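PDB 2BOY: 3-chlorocatechol 1,2-dioxygenase from Rhodococcus opacus, which probably uses ferric iron to cleave the ring of catechols such as 3-chlorocatechol between the two hydroxyl-bearing carbons. Local coordinates for residues Y133-P138 with L144-I149. Residues are numbered along the deposited sequence; the frame is centred on the assembly and turned at random.
Sequences YSFINP and LFRGKI. With FE (Fe (III) ion), chain I; BHO (benzhydroxamic acid), chain J.
Arg-146 runs extended from CG to NE (chi2 178°), which carries its guanidinium to Ser-134, whose chi1 of 67° leaves the hydroxyl aimed at both NE of Arg-146 and the carbonyl of Leu-144. Arg-146 then holds the serine side-on with two nitrogens. Arg-146 NE donates to Ser-134 OG at 2.8 Å, close to the guanidinium plane but bent (136° at the hydrogen). Arg-146 NH2 makes a straighter bond to Ser-134 O at 2.8 Å, tilted somewhat from the carbonyl plane. Ser-134 OG in turn donates to Leu-144 O at 2.8 Å, on a lone pair in the carbonyl plane. Water 1 ties the same carbonyl to Ser-134 N, accepting from that amide and donating to Leu-144 O. Phe-135 brings the edge of its ring, CD2 lying 3.6 Å from Arg-146 NE. Arg-146 NH1 hydrogen-bonds Tyr-78 O. Next to Ser-134, Tyr-133 OH binds the ferric ion at 1.9 Å, alongside His-191 and His-193, with benzhydroxamic acid at the metal. As in other intradiol dioxygenases, the loop between strands 121-125 and 146-150 carries this tyrosine ligand, here pinned to the strand's start. The buried arginine's N-H groups meet two backbone carbonyls and a hydroxyl, which probably offset the burial of its charge and help hold that loop.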
# COMPACT_ATOMS: atom_id res chain seq x y z
N TYR A 133 -0.98 -23.16 -10.73
CA TYR A 133 0.39 -23.47 -10.41
C TYR A 133 0.52 -24.42 -9.23
O TYR A 133 -0.22 -24.30 -8.27
CB TYR A 133 1.10 -22.19 -10.00
CG TYR A 133 1.50 -21.28 -11.16
CD1 TYR A 133 0.65 -20.26 -11.60
CD2 TYR A 133 2.73 -21.44 -11.81
CE1 TYR A 133 1.04 -19.40 -12.65
CE2 TYR A 133 3.13 -20.55 -12.87
CZ TYR A 133 2.28 -19.55 -13.25
OH TYR A 133 2.63 -18.73 -14.28
N SER A 134 1.49 -25.32 -9.28
CA SER A 134 1.83 -26.12 -8.11
C SER A 134 2.32 -25.21 -6.95
O SER A 134 2.78 -24.06 -7.17
CB SER A 134 2.83 -27.27 -8.44
OG SER A 134 4.11 -26.78 -8.81
N PHE A 135 2.11 -25.72 -5.73
CA PHE A 135 2.29 -24.99 -4.44
C PHE A 135 1.28 -23.90 -4.20
O PHE A 135 0.60 -23.87 -3.15
CB PHE A 135 3.73 -24.44 -4.21
CG PHE A 135 4.80 -25.49 -4.27
CD1 PHE A 135 5.12 -26.23 -3.14
CD2 PHE A 135 5.51 -25.74 -5.46
CE1 PHE A 135 6.10 -27.23 -3.18
CE2 PHE A 135 6.49 -26.71 -5.50
CZ PHE A 135 6.79 -27.49 -4.36
N ILE A 136 1.19 -22.98 -5.16
CA ILE A 136 0.22 -21.93 -5.14
C ILE A 136 -1.20 -22.49 -4.93
O ILE A 136 -1.94 -22.05 -4.03
CB ILE A 136 0.30 -21.10 -6.42
CG1 ILE A 136 1.76 -20.70 -6.75
CG2 ILE A 136 -0.60 -19.85 -6.26
CD1 ILE A 136 2.56 -20.21 -5.54
N ASN A 137 -1.54 -23.46 -5.76
CA ASN A 137 -2.71 -24.33 -5.55
C ASN A 137 -2.19 -25.62 -4.92
O ASN A 137 -1.63 -26.49 -5.61
CB ASN A 137 -3.35 -24.66 -6.89
CG ASN A 137 -4.60 -25.56 -6.75
OD1 ASN A 137 -5.49 -25.54 -7.60
ND2 ASN A 137 -4.65 -26.32 -5.68
N PRO A 138 -2.38 -25.79 -3.61
CA PRO A 138 -1.71 -26.89 -2.89
C PRO A 138 -2.33 -28.26 -3.17
O PRO A 138 -1.81 -29.28 -2.73
CB PRO A 138 -1.91 -26.51 -1.42
CG PRO A 138 -3.20 -25.83 -1.42
CD PRO A 138 -3.24 -24.99 -2.72
N LEU A 144 4.63 -29.91 -9.75
CA LEU A 144 4.02 -30.12 -11.07
C LEU A 144 4.46 -28.91 -11.91
O LEU A 144 4.37 -27.77 -11.42
CB LEU A 144 2.52 -30.11 -10.99
CG LEU A 144 1.82 -30.73 -12.19
CD1 LEU A 144 2.00 -32.29 -12.06
CD2 LEU A 144 0.39 -30.31 -12.20
N PHE A 145 4.90 -29.15 -13.15
CA PHE A 145 5.21 -28.06 -14.10
C PHE A 145 6.27 -27.10 -13.57
O PHE A 145 6.25 -25.92 -13.88
CB PHE A 145 3.96 -27.29 -14.54
CG PHE A 145 3.13 -28.05 -15.55
CD1 PHE A 145 1.86 -28.53 -15.21
CD2 PHE A 145 3.67 -28.37 -16.79
CE1 PHE A 145 1.13 -29.28 -16.14
CE2 PHE A 145 2.95 -29.10 -17.74
CZ PHE A 145 1.67 -29.55 -17.40
N ARG A 146 7.24 -27.67 -12.85
CA ARG A 146 8.44 -26.94 -12.40
C ARG A 146 9.63 -27.86 -12.59
O ARG A 146 9.62 -29.02 -12.11
CB ARG A 146 8.28 -26.60 -10.91
CG ARG A 146 7.11 -25.67 -10.59
CD ARG A 146 6.91 -25.35 -9.09
NE ARG A 146 5.76 -24.48 -8.85
CZ ARG A 146 5.77 -23.14 -8.91
NH1 ARG A 146 6.89 -22.45 -9.24
NH2 ARG A 146 4.64 -22.48 -8.63
N GLY A 147 10.69 -27.37 -13.26
CA GLY A 147 11.85 -28.22 -13.49
C GLY A 147 13.12 -27.45 -13.81
O GLY A 147 13.06 -26.31 -14.30
N LYS A 148 14.25 -28.12 -13.60
CA LYS A 148 15.55 -27.57 -13.95
C LYS A 148 16.17 -28.42 -15.05
O LYS A 148 16.16 -29.65 -14.97
CB LYS A 148 16.47 -27.57 -12.75
CG LYS A 148 16.00 -26.63 -11.65
CD LYS A 148 16.84 -26.81 -10.44
CE LYS A 148 16.56 -25.73 -9.42
NZ LYS A 148 17.55 -25.92 -8.36
N ILE A 149 16.74 -27.75 -16.05
CA ILE A 149 17.45 -28.41 -17.14
C ILE A 149 18.77 -27.67 -17.38
O ILE A 149 19.03 -26.60 -16.80
CB ILE A 149 16.61 -28.36 -18.39
CG1 ILE A 149 16.14 -26.93 -18.60
CG2 ILE A 149 15.36 -29.24 -18.22
CD1 ILE A 149 15.66 -26.63 -19.97
FE FE I . 3.00 -16.84 -14.30
C1 BHO J . 2.34 -13.55 -12.35
C2 BHO J . 2.83 -12.16 -12.45
C3 BHO J . 2.19 -11.17 -11.70
C4 BHO J . 1.08 -11.51 -10.91
C5 BHO J . 0.62 -12.82 -10.84
C6 BHO J . 1.24 -13.84 -11.57
C BHO J . 3.03 -14.60 -13.15
O1 BHO J . 3.57 -14.25 -14.15
N BHO J . 3.06 -15.89 -12.88
O2 BHO J . 3.34 -16.37 -11.76
O HOH W 1 3.34 -25.10 -11.64